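Local coordinates for probable thiosulfate sulfurtransferase (Thermus thermophilus, PDB 2EG4), which probably transfers sulfur from thiosulfate to an acceptor such as cyanide, as rhodaneses do, and carries a bound zinc ion, at residues L82-L87 with A115-D120; L29-P34 with C76-F81; V8-R13 with L58-P63; G184-V189 with G208-N213. One frame throughout, in Å; residues are numbered along the deposited sequence.

Contact 1 of 4, residues L82-L87 with A115-D120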
loop_
_atom_site.group_PDB
_atom_site.type_symbol
_atom_site.label_atom_id
_atom_site.label_comp_id
_atom_site.label_asym_id
_atom_site.label_seq_id
_atom_site.Cartn_x
_atom_site.Cartn_y
_atom_site.Cartn_z
ATOM N N LEU A 82 -5.654 4.769 -1.547
ATOM C CA LEU A 82 -6.192 6.121 -1.665
ATOM C C LEU A 82 -5.356 6.979 -2.619
ATOM O O LEU A 82 -5.916 7.733 -3.421
ATOM C CB LEU A 82 -6.310 6.763 -0.267
ATOM C CG LEU A 82 -7.678 6.579 0.423
ATOM C CD1 LEU A 82 -8.136 5.147 0.326
ATOM C CD2 LEU A 82 -7.616 7.027 1.896
ATOM N N GLY A 83 -4.031 6.850 -2.547
ATOM C CA GLY A 83 -3.163 7.615 -3.433
ATOM C C GLY A 83 -3.304 7.126 -4.875
ATOM O O GLY A 83 -3.235 7.897 -5.835
ATOM N N LEU A 84 -3.488 5.825 -5.021
ATOM C CA LEU A 84 -3.664 5.213 -6.346
ATOM C C LEU A 84 -4.944 5.722 -7.016
ATOM O O LEU A 84 -5.049 5.753 -8.249
ATOM C CB LEU A 84 -3.704 3.691 -6.192
ATOM C CG LEU A 84 -3.958 2.867 -7.470
ATOM C CD1 LEU A 84 -2.830 3.064 -8.481
ATOM C CD2 LEU A 84 -4.070 1.403 -7.090
ATOM N N GLY A 85 -5.918 6.115 -6.201
ATOM C CA GLY A 85 -7.159 6.655 -6.718
ATOM C C GLY A 85 -7.036 8.135 -7.024
ATOM O O GLY A 85 -8.033 8.776 -7.373
ATOM N N GLY A 86 -5.833 8.687 -6.853
ATOM C CA GLY A 86 -5.607 10.093 -7.155
ATOM C C GLY A 86 -5.693 11.107 -6.024
ATOM O O GLY A 86 -5.605 12.313 -6.262
ATOM N N LEU A 87 -5.904 10.646 -4.800
ATOM C CA LEU A 87 -5.962 11.578 -3.674
ATOM C C LEU A 87 -4.561 11.921 -3.204
ATOM O O LEU A 87 -3.642 11.117 -3.340
ATOM C CB LEU A 87 -6.714 10.953 -2.507
ATOM C CG LEU A 87 -8.208 10.729 -2.679
ATOM C CD1 LEU A 87 -8.730 9.918 -1.497
ATOM C CD2 LEU A 87 -8.907 12.073 -2.774
ATOM N N ALA A 115 -12.509 9.045 -8.470
ATOM C CA ALA A 115 -11.147 8.541 -8.506
ATOM C C ALA A 115 -10.593 8.578 -9.921
ATOM O O ALA A 115 -11.336 8.450 -10.888
ATOM C CB ALA A 115 -11.106 7.106 -7.967
ATOM N N LYS A 116 -9.282 8.761 -10.020
ATOM C CA LYS A 116 -8.566 8.777 -11.295
ATOM C C LYS A 116 -7.298 7.979 -11.012
ATOM O O LYS A 116 -6.414 8.442 -10.279
ATOM C CB LYS A 116 -8.202 10.207 -11.699
ATOM C CG LYS A 116 -7.508 10.308 -13.044
ATOM C CD LYS A 116 -8.443 9.890 -14.159
ATOM C CE LYS A 116 -7.811 10.092 -15.522
ATOM N NZ LYS A 116 -8.800 9.892 -16.620
ATOM N N LEU A 117 -7.193 6.780 -11.579
ATOM C CA LEU A 117 -6.027 5.939 -11.314
ATOM C C LEU A 117 -4.670 6.523 -11.612
ATOM O O LEU A 117 -4.408 7.025 -12.705
ATOM C CB LEU A 117 -6.105 4.609 -12.062
ATOM C CG LEU A 117 -7.011 3.483 -11.576
ATOM C CD1 LEU A 117 -6.546 2.188 -12.250
ATOM C CD2 LEU A 117 -6.946 3.327 -10.061
ATOM N N ARG A 118 -3.784 6.405 -10.637
ATOM C CA ARG A 118 -2.421 6.871 -10.798
ATOM C C ARG A 118 -1.640 5.636 -11.249
ATOM O O ARG A 118 -0.961 5.004 -10.449
ATOM C CB ARG A 118 -1.902 7.388 -9.456
ATOM C CG ARG A 118 -1.011 8.599 -9.580
ATOM C CD ARG A 118 -0.615 9.152 -8.221
ATOM N NE ARG A 118 -1.747 9.680 -7.469
ATOM C CZ ARG A 118 -1.680 10.762 -6.700
ATOM N NH1 ARG A 118 -0.533 11.422 -6.588
ATOM N NH2 ARG A 118 -2.753 11.188 -6.047
ATOM N N ARG A 119 -1.745 5.278 -12.534
ATOM C CA ARG A 119 -1.065 4.090 -13.039
ATOM C C ARG A 119 0.422 4.107 -12.754
ATOM O O ARG A 119 1.044 3.054 -12.635
ATOM C CB ARG A 119 -1.278 3.918 -14.556
ATOM C CG ARG A 119 -2.602 3.277 -14.948
ATOM C CD ARG A 119 -2.712 1.834 -14.446
ATOM N NE ARG A 119 -1.748 0.929 -15.078
ATOM C CZ ARG A 119 -1.808 0.517 -16.341
ATOM N NH1 ARG A 119 -2.793 0.921 -17.134
ATOM N NH2 ARG A 119 -0.875 -0.298 -16.816
ATOM N N ASP A 120 0.989 5.305 -12.642
ATOM C CA ASP A 120 2.420 5.430 -12.378
ATOM C C ASP A 120 2.849 4.838 -11.033
ATOM O O ASP A 120 4.016 4.481 -10.836
ATOM C CB ASP A 120 2.868 6.906 -12.484
ATOM C CG ASP A 120 1.994 7.864 -11.688
ATOM O OD1 ASP A 120 0.791 7.991 -12.020
ATOM O OD2 ASP A 120 2.506 8.505 -10.738
#
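R118 lays its side chain against the C-terminal end of helix 73-84, where G83, L84 and G85 turn their carbonyls to the 115-120 loop and the helix closes in a Schellman motif at G86. R118 sets its CB toward the helix end, and the bend at chi3 (-65°) turns NE to within 2.8 Å of G83 O, a weak bond at 118°. An arginine suits a helix C-terminus, whose partial negative charge its guanidinium probably helps to offset. The backbone bonds are firmer: R118 N donates to L84 O at 2.8 Å and K116 N to G85 O at 2.9 Å. L84 and L117 cross obliquely, and L117 CD2 comes 4.0 Å from L84 CG; L84 CD1 passes on to rest 3.3 Å from R118 O. The two leucines thus pack against each other beside L84 O, which L117 CD2 approaches to 3.6 Å. Glycine is needed at G86, where phi is positive and a CB would strike K116 O. The guanidinium turns its edge to this residue. The methyl of A115 also reaches L51 and F55 of helix 41-57, and on the near side A115 CB lies 3.5 Å from G85 O.

Contact 2 of 4, residues L29-P34 with C76-F81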
loop_
_atom_site.group_PDB
_atom_site.type_symbol
_atom_site.label_atom_id
_atom_site.label_comp_id
_atom_site.label_asym_id
_atom_site.label_seq_id
_atom_site.Cartn_x
_atom_site.Cartn_y
_atom_site.Cartn_z
ATOM N N LEU A 29 -11.001 3.141 8.170
ATOM C CA LEU A 29 -10.802 2.414 6.912
ATOM C C LEU A 29 -9.551 1.531 6.973
ATOM O O LEU A 29 -8.463 2.032 7.247
ATOM C CB LEU A 29 -10.635 3.370 5.734
ATOM C CG LEU A 29 -10.479 2.639 4.382
ATOM C CD1 LEU A 29 -11.746 1.835 4.035
ATOM C CD2 LEU A 29 -10.162 3.669 3.299
ATOM N N ASP A 30 -9.727 0.233 6.710
ATOM C CA ASP A 30 -8.591 -0.709 6.646
ATOM C C ASP A 30 -8.759 -1.536 5.364
ATOM O O ASP A 30 -9.672 -2.376 5.263
ATOM C CB ASP A 30 -8.553 -1.633 7.856
ATOM C CG ASP A 30 -7.393 -2.632 7.784
ATOM O OD1 ASP A 30 -6.887 -2.880 6.669
ATOM O OD2 ASP A 30 -6.992 -3.178 8.824
ATOM N N LEU A 31 -7.919 -1.273 4.361
ATOM C CA LEU A 31 -8.020 -1.989 3.095
ATOM C C LEU A 31 -7.049 -3.150 2.940
ATOM O O LEU A 31 -6.617 -3.436 1.821
ATOM C CB LEU A 31 -7.845 -1.024 1.917
ATOM C CG LEU A 31 -8.978 -0.010 1.787
ATOM C CD1 LEU A 31 -8.719 0.982 0.659
ATOM C CD2 LEU A 31 -10.300 -0.792 1.601
ATOM N N SER A 32 -6.720 -3.818 4.047
ATOM C CA SER A 32 -5.808 -4.976 3.987
ATOM C C SER A 32 -6.411 -6.198 3.285
ATOM O O SER A 32 -5.694 -7.043 2.723
ATOM C CB SER A 32 -5.425 -5.433 5.407
ATOM O OG SER A 32 -4.754 -4.445 6.154
ATOM N N ALA A 33 -7.728 -6.308 3.323
ATOM C CA ALA A 33 -8.408 -7.498 2.806
ATOM C C ALA A 33 -8.521 -7.837 1.321
ATOM O O ALA A 33 -8.233 -8.965 0.915
ATOM C CB ALA A 33 -9.790 -7.571 3.430
ATOM N N PRO A 34 -8.978 -6.889 0.498
ATOM C CA PRO A 34 -9.132 -7.148 -0.933
ATOM C C PRO A 34 -7.878 -7.566 -1.685
ATOM O O PRO A 34 -6.920 -6.808 -1.740
ATOM C CB PRO A 34 -9.670 -5.814 -1.476
ATOM C CG PRO A 34 -10.278 -5.156 -0.287
ATOM C CD PRO A 34 -9.325 -5.494 0.820
ATOM N N CYS A 76 -0.048 1.473 5.254
ATOM C CA CYS A 76 0.506 1.733 3.934
ATOM C C CYS A 76 -0.296 1.129 2.785
ATOM O O CYS A 76 -0.414 1.748 1.738
ATOM C CB CYS A 76 1.954 1.278 3.910
ATOM S SG CYS A 76 2.998 2.229 5.043
ATOM N N ARG A 77 -0.889 -0.040 2.971
ATOM C CA ARG A 77 -1.665 -0.580 1.848
ATOM C C ARG A 77 -2.916 0.274 1.669
ATOM O O ARG A 77 -3.318 0.556 0.554
ATOM C CB ARG A 77 -2.061 -2.036 2.065
ATOM C CG ARG A 77 -2.470 -2.710 0.732
ATOM C CD ARG A 77 -3.063 -4.109 0.971
ATOM N NE ARG A 77 -3.209 -4.886 -0.269
ATOM C CZ ARG A 77 -4.359 -5.368 -0.736
ATOM N NH1 ARG A 77 -5.506 -5.155 -0.080
ATOM N NH2 ARG A 77 -4.360 -6.110 -1.838
ATOM N N THR A 78 -3.492 0.732 2.779
ATOM C CA THR A 78 -4.669 1.573 2.678
ATOM C C THR A 78 -4.278 2.911 2.037
ATOM O O THR A 78 -4.973 3.382 1.142
ATOM C CB THR A 78 -5.331 1.770 4.068
ATOM O OG1 THR A 78 -5.648 0.475 4.624
ATOM C CG2 THR A 78 -6.648 2.553 3.926
ATOM N N ALA A 79 -3.167 3.518 2.476
ATOM C CA ALA A 79 -2.729 4.779 1.883
ATOM C C ALA A 79 -2.411 4.593 0.406
ATOM O O ALA A 79 -2.642 5.492 -0.409
ATOM C CB ALA A 79 -1.494 5.324 2.621
ATOM N N PHE A 80 -1.877 3.427 0.080
ATOM C CA PHE A 80 -1.541 3.122 -1.301
ATOM C C PHE A 80 -2.800 3.149 -2.168
ATOM O O PHE A 80 -2.796 3.734 -3.248
ATOM C CB PHE A 80 -0.866 1.767 -1.425
ATOM C CG PHE A 80 -0.443 1.456 -2.837
ATOM C CD1 PHE A 80 0.618 2.151 -3.425
ATOM C CD2 PHE A 80 -1.168 0.552 -3.607
ATOM C CE1 PHE A 80 0.942 1.952 -4.764
ATOM C CE2 PHE A 80 -0.846 0.346 -4.957
ATOM C CZ PHE A 80 0.205 1.047 -5.529
ATOM N N PHE A 81 -3.871 2.533 -1.703
ATOM C CA PHE A 81 -5.110 2.562 -2.484
ATOM C C PHE A 81 -5.641 3.990 -2.639
ATOM O O PHE A 81 -6.073 4.386 -3.721
ATOM C CB PHE A 81 -6.199 1.716 -1.809
ATOM C CG PHE A 81 -6.121 0.255 -2.123
ATOM C CD1 PHE A 81 -6.450 -0.210 -3.396
ATOM C CD2 PHE A 81 -5.767 -0.657 -1.152
ATOM C CE1 PHE A 81 -6.429 -1.582 -3.682
ATOM C CE2 PHE A 81 -5.744 -2.040 -1.413
ATOM C CZ PHE A 81 -6.079 -2.502 -2.693
#
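R77 reaches from helix 73-84 to the loop after strand 27-28, within the first rhodanese-like domain, and ties two loop carbonyls, those of L31 and P34, to the helix. Its CB points toward the loop, and CG stands anti to the backbone N (chi1 -162°). The chain then runs extended to NE, with CD passing 3.7 Å from L31 O. NE itself turns out of the contact to S193 O, in the second rhodanese-like domain. At the tip, NH1 donates to L31 O at 2.8 Å, and NH1 and NH2 together grip P34 O end-on, each at 2.7 Å. Both acceptors lie in the guanidinium plane; arginine suits the place because its flat tip offers several N-H groups fanned in one plane. F81 CE2 lies 3.3 Å above that plane, toward its rim, giving one face an aromatic cover. On the next residue, T78 OG1 accepts from L31 N at 2.9 Å and also bonds to R74 O, a double role open to a hydroxyl. Its CG2 meets L29 CD2, while L31 CD1 packs on F81 CB at 3.6 Å beside the polar grip. The loop is itself braced by an Asx turn, in which S32 N meets D30 OD1 nearly along its C-O axis and S32 OG takes the syn lone pair at 2.7 Å.

Contact 3 of 4, residues V8-R13 with L58-P63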
loop_
_atom_site.group_PDB
_atom_site.type_symbol
_atom_site.label_atom_id
_atom_site.label_comp_id
_atom_site.label_asym_id
_atom_site.label_seq_id
_atom_site.Cartn_x
_atom_site.Cartn_y
_atom_site.Cartn_z
ATOM N N VAL A 8 -8.902 15.393 5.482
ATOM C CA VAL A 8 -9.889 14.447 5.952
ATOM C C VAL A 8 -8.966 13.416 6.577
ATOM O O VAL A 8 -7.963 13.010 5.974
ATOM C CB VAL A 8 -10.698 13.794 4.817
ATOM C CG1 VAL A 8 -11.544 12.653 5.384
ATOM C CG2 VAL A 8 -11.628 14.837 4.186
ATOM N N LEU A 9 -9.297 13.013 7.792
ATOM C CA LEU A 9 -8.487 12.038 8.505
ATOM C C LEU A 9 -9.051 10.626 8.339
ATOM O O LEU A 9 -10.254 10.423 8.406
ATOM C CB LEU A 9 -8.473 12.406 9.992
ATOM C CG LEU A 9 -7.828 13.758 10.280
ATOM C CD1 LEU A 9 -8.152 14.214 11.711
ATOM C CD2 LEU A 9 -6.350 13.649 10.067
ATOM N N VAL A 10 -8.156 9.662 8.115
ATOM C CA VAL A 10 -8.519 8.250 7.967
ATOM C C VAL A 10 -7.667 7.447 8.952
ATOM O O VAL A 10 -6.451 7.501 8.916
ATOM C CB VAL A 10 -8.271 7.756 6.524
ATOM C CG1 VAL A 10 -8.507 6.231 6.421
ATOM C CG2 VAL A 10 -9.215 8.527 5.589
ATOM N N ASP A 11 -8.355 6.719 9.826
ATOM C CA ASP A 11 -7.775 5.903 10.898
ATOM C C ASP A 11 -7.734 4.456 10.391
ATOM O O ASP A 11 -8.793 3.858 10.174
ATOM C CB ASP A 11 -8.738 6.016 12.088
ATOM C CG ASP A 11 -8.196 5.414 13.375
ATOM O OD1 ASP A 11 -7.440 4.416 13.324
ATOM O OD2 ASP A 11 -8.569 5.953 14.452
ATOM N N THR A 12 -6.536 3.881 10.223
ATOM C CA THR A 12 -6.445 2.509 9.692
ATOM C C THR A 12 -6.303 1.418 10.754
ATOM O O THR A 12 -6.022 0.264 10.440
ATOM C CB THR A 12 -5.289 2.410 8.665
ATOM O OG1 THR A 12 -4.021 2.506 9.323
ATOM C CG2 THR A 12 -5.366 3.578 7.701
ATOM N N ARG A 13 -6.506 1.777 12.017
ATOM C CA ARG A 13 -6.406 0.807 13.097
ATOM C C ARG A 13 -7.617 -0.116 13.108
ATOM O O ARG A 13 -8.630 0.158 12.461
ATOM C CB ARG A 13 -6.336 1.539 14.449
ATOM C CG ARG A 13 -5.116 2.447 14.571
ATOM C CD ARG A 13 -5.158 3.194 15.921
ATOM N NE ARG A 13 -6.331 4.080 15.976
ATOM C CZ ARG A 13 -6.868 4.548 17.104
ATOM N NH1 ARG A 13 -6.346 4.216 18.286
ATOM N NH2 ARG A 13 -7.933 5.337 17.058
ATOM N N LEU A 58 -17.228 7.712 1.964
ATOM C CA LEU A 58 -16.503 8.204 3.154
ATOM C C LEU A 58 -16.311 9.720 3.166
ATOM O O LEU A 58 -15.741 10.287 4.111
ATOM C CB LEU A 58 -15.130 7.534 3.261
ATOM C CG LEU A 58 -15.142 6.052 3.621
ATOM C CD1 LEU A 58 -13.706 5.580 3.857
ATOM C CD2 LEU A 58 -15.969 5.815 4.857
ATOM N N GLY A 59 -16.785 10.382 2.118
ATOM C CA GLY A 59 -16.633 11.826 2.037
ATOM C C GLY A 59 -15.175 12.232 1.971
ATOM O O GLY A 59 -14.759 13.212 2.596
ATOM N N LEU A 60 -14.392 11.467 1.210
ATOM C CA LEU A 60 -12.974 11.725 1.049
ATOM C C LEU A 60 -12.715 12.754 -0.036
ATOM O O LEU A 60 -13.482 12.877 -1.002
ATOM C CB LEU A 60 -12.227 10.439 0.703
ATOM C CG LEU A 60 -12.311 9.266 1.670
ATOM C CD1 LEU A 60 -11.363 8.157 1.208
ATOM C CD2 LEU A 60 -11.920 9.748 3.064
ATOM N N ARG A 61 -11.622 13.485 0.139
ATOM C CA ARG A 61 -11.184 14.525 -0.783
ATOM C C ARG A 61 -9.778 14.909 -0.342
ATOM O O ARG A 61 -9.450 14.789 0.843
ATOM C CB ARG A 61 -12.095 15.741 -0.676
ATOM C CG ARG A 61 -12.253 16.232 0.750
ATOM C CD ARG A 61 -12.890 17.604 0.817
ATOM N NE ARG A 61 -12.943 18.099 2.190
ATOM C CZ ARG A 61 -11.872 18.303 2.951
ATOM N NH1 ARG A 61 -10.656 18.057 2.473
ATOM N NH2 ARG A 61 -12.018 18.745 4.196
ATOM N N SER A 62 -8.944 15.355 -1.274
ATOM C CA SER A 62 -7.583 15.752 -0.926
ATOM C C SER A 62 -7.590 17.007 -0.060
ATOM O O SER A 62 -8.397 17.919 -0.271
ATOM C CB SER A 62 -6.757 16.036 -2.171
ATOM O OG SER A 62 -6.617 14.885 -2.970
ATOM N N PRO A 63 -6.674 17.084 0.917
ATOM C CA PRO A 63 -5.666 16.069 1.229
ATOM C C PRO A 63 -6.211 15.107 2.272
ATOM O O PRO A 63 -7.093 15.460 3.060
ATOM C CB PRO A 63 -4.519 16.902 1.784
ATOM C CG PRO A 63 -5.269 17.914 2.606
ATOM C CD PRO A 63 -6.433 18.314 1.697
#
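Strand 8-11 of the first domain's parallel sheet meets, through V8 and V10, the loop that leads from helix 41-57 into strand 64-67. V8 is pinned by its backbone, as V8 N donates to P63 O at 3.0 Å. Its two methyls part company. CG1, anti to the backbone N (chi1 171°), meets L60 CD2 at 3.7 Å, and CG2 is set over the centre of the R61 guanidinium, 3.7 Å above the plane. A small branched residue fits here because one methyl can enter the core while the other covers a flat cationic group. R61 rises from a CG held between the backbone N and carbonyl carbon (chi1 52°) and then runs extended, and its NH1 bonds to D6 O. L60 crosses both valines at about a right angle, its CD2 also touching V10 CG2 at 3.9 Å, so that a single methyl serves two strand residues. G59 takes the positive phi of a Schellman motif ending helix 41-57. A cis peptide bond precedes P63, just before the chain enters the sheet. There strand 64-67 pairs with strand 8-11, V10 packs on V64 and L66, and L60 reaches across to L82 of helix 73-84.

Contact 4 of 4, residues G184-V189 with G208-N213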
loop_
_atom_site.group_PDB
_atom_site.type_symbol
_atom_site.label_atom_id
_atom_site.label_comp_id
_atom_site.label_asym_id
_atom_site.label_seq_id
_atom_site.Cartn_x
_atom_site.Cartn_y
_atom_site.Cartn_z
ATOM N N GLY A 184 15.813 8.713 -8.174
ATOM C CA GLY A 184 15.430 8.648 -9.567
ATOM C C GLY A 184 15.384 7.265 -10.178
ATOM O O GLY A 184 14.828 7.100 -11.259
ATOM N N GLN A 185 15.961 6.277 -9.497
ATOM C CA GLN A 185 15.983 4.905 -9.990
ATOM C C GLN A 185 14.627 4.213 -9.935
ATOM O O GLN A 185 13.913 4.319 -8.937
ATOM C CB GLN A 185 16.986 4.070 -9.188
ATOM C CG GLN A 185 17.144 2.649 -9.699
ATOM C CD GLN A 185 18.410 1.985 -9.194
ATOM O OE1 GLN A 185 19.189 2.592 -8.459
ATOM N NE2 GLN A 185 18.625 0.731 -9.591
ATOM N N GLU A 186 14.294 3.503 -11.011
ATOM C CA GLU A 186 13.039 2.760 -11.107
ATOM C C GLU A 186 13.180 1.453 -10.342
ATOM O O GLU A 186 14.041 0.628 -10.649
ATOM C CB GLU A 186 12.713 2.432 -12.564
ATOM C CG GLU A 186 12.327 3.622 -13.410
ATOM C CD GLU A 186 10.951 4.165 -13.062
ATOM O OE1 GLU A 186 10.065 3.357 -12.693
ATOM O OE2 GLU A 186 10.760 5.393 -13.169
ATOM N N VAL A 187 12.320 1.254 -9.356
ATOM C CA VAL A 187 12.377 0.040 -8.556
ATOM C C VAL A 187 10.960 -0.465 -8.376
ATOM O O VAL A 187 10.061 0.319 -8.101
ATOM C CB VAL A 187 12.957 0.328 -7.164
ATOM C CG1 VAL A 187 13.132 -0.980 -6.385
ATOM C CG2 VAL A 187 14.285 1.064 -7.303
ATOM N N GLY A 188 10.772 -1.760 -8.563
ATOM C CA GLY A 188 9.458 -2.343 -8.375
ATOM C C GLY A 188 9.532 -3.099 -7.063
ATOM O O GLY A 188 10.600 -3.574 -6.668
ATOM N N VAL A 189 8.415 -3.164 -6.348
ATOM C CA VAL A 189 8.394 -3.890 -5.096
ATOM C C VAL A 189 7.160 -4.767 -5.046
ATOM O O VAL A 189 6.114 -4.392 -5.570
ATOM C CB VAL A 189 8.370 -2.940 -3.866
ATOM C CG1 VAL A 189 9.744 -2.285 -3.678
ATOM C CG2 VAL A 189 7.327 -1.872 -4.039
ATOM N N GLY A 208 13.413 9.441 -2.584
ATOM C CA GLY A 208 13.620 9.865 -3.957
ATOM C C GLY A 208 13.652 8.794 -5.029
ATOM O O GLY A 208 13.856 9.107 -6.206
ATOM N N VAL A 209 13.457 7.541 -4.630
ATOM C CA VAL A 209 13.456 6.423 -5.572
ATOM C C VAL A 209 12.085 6.278 -6.230
ATOM O O VAL A 209 11.060 6.406 -5.570
ATOM C CB VAL A 209 13.813 5.111 -4.844
ATOM C CG1 VAL A 209 13.536 3.919 -5.743
ATOM C CG2 VAL A 209 15.280 5.144 -4.424
ATOM N N ARG A 210 12.068 6.025 -7.536
ATOM C CA ARG A 210 10.805 5.871 -8.247
ATOM C C ARG A 210 10.275 4.448 -8.077
ATOM O O ARG A 210 10.313 3.611 -8.997
ATOM C CB ARG A 210 10.995 6.223 -9.723
ATOM C CG ARG A 210 11.282 7.719 -9.935
ATOM C CD ARG A 210 11.643 8.044 -11.380
ATOM N NE ARG A 210 12.078 9.432 -11.524
ATOM C CZ ARG A 210 12.845 9.876 -12.518
ATOM N NH1 ARG A 210 13.264 9.039 -13.461
ATOM N NH2 ARG A 210 13.208 11.151 -12.563
ATOM N N ALA A 211 9.783 4.173 -6.881
ATOM C CA ALA A 211 9.238 2.854 -6.580
ATOM C C ALA A 211 7.792 2.706 -7.087
ATOM O O ALA A 211 7.006 3.643 -7.035
ATOM C CB ALA A 211 9.294 2.608 -5.079
ATOM N N ARG A 212 7.465 1.520 -7.593
ATOM C CA ARG A 212 6.124 1.215 -8.109
ATOM C C ARG A 212 5.748 -0.093 -7.442
ATOM O O ARG A 212 6.569 -1.004 -7.348
ATOM C CB ARG A 212 6.149 1.012 -9.621
ATOM C CG ARG A 212 6.524 2.234 -10.424
ATOM C CD ARG A 212 6.689 1.820 -11.878
ATOM N NE ARG A 212 5.437 1.313 -12.430
ATOM C CZ ARG A 212 5.318 0.773 -13.640
ATOM N NH1 ARG A 212 6.379 0.663 -14.429
ATOM N NH2 ARG A 212 4.134 0.350 -14.064
ATOM N N ASN A 213 4.494 -0.196 -7.009
ATOM C CA ASN A 213 4.005 -1.346 -6.250
ATOM C C ASN A 213 3.229 -2.361 -7.074
ATOM O O ASN A 213 2.235 -2.012 -7.696
ATOM C CB ASN A 213 3.102 -0.794 -5.116
ATOM C CG ASN A 213 2.754 -1.827 -4.029
ATOM O OD1 ASN A 213 1.782 -1.643 -3.259
ATOM N ND2 ASN A 213 3.535 -2.861 -3.924
HETATM O O HOH W 1 9.556 1.325 -10.925
HETATM O O HOH W 2 12.059 6.857 -14.907
HETATM O O HOH W 3 8.558 2.067 -14.704
#
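Strands 186-189 and 210-213 run parallel, their axes 4.6 Å apart at closest approach and 27° off in direction, with E186, V187, G188 and V189 in register with R210, A211, R212 and N213. Backbone bonds alternate between the strands: R210 N to Q185 O, V187 N to R210 O, R212 N to V187 O, and V189 N to R212 O at 3.0 Å. Ahead of them, G184 N donates to G208 O at 2.8 Å; at both glycines the positive phi would jam a CB against the preceding carbonyl.

On the face of E186, R210 and R212, charges meet through water. E186 bends at chi2 (-72°), swinging CD over R210 CB, and OE2 lies 3.3 Å from R210 CD. Its carboxylate is too far from either guanidinium for a salt bridge. Water 3 bridges to R212, donating to E186 OE1 at 2.8 Å and accepting from R212 NH1 at 2.6 Å; water 2 links OE2, more weakly, to R210 NH1. Long flexible chains suit this outer face. V187, on the other face, presses CG2 on CG1 of V209, just before the strand, at a tight 3.3 Å; both are buried, and valine's branched shape suits the strand at V187.

Helix 195-206 links the strands in a beta-alpha-beta crossover and covers this apolar face, L204 touching V189 and A211, while R212 NH2 reaches L122 O and a salt bridge to E127. Strand 134-136 flanks strand 186-190 on its other side.

How the contacts relate
Contacts 2 and 3 lie in the first rhodanese-like half; contact 1 joins its helix 73-84 to the connecting loop at 115-120. These three lie 12 to 14 Å apart between centres; contact 4 belongs to the second half. Along the chain, contacts 3 and 2 interleave their segments, whereas contacts 1 and 4 follow in series. Helix 73-84 is shared by contacts 2 and 1, and L82 packs on L29 and L31 between them. Contact 3 joins contact 2 at the sheet, where L29 N probably bonds to D11 O, and reaches contact 1 through L60 and L87. Contact 4 is 25 Å from contact 3, centre to centre, but touches contact 2 where F80 meets N213, and contact 1 where D120 meets R212, so the two halves are packed together.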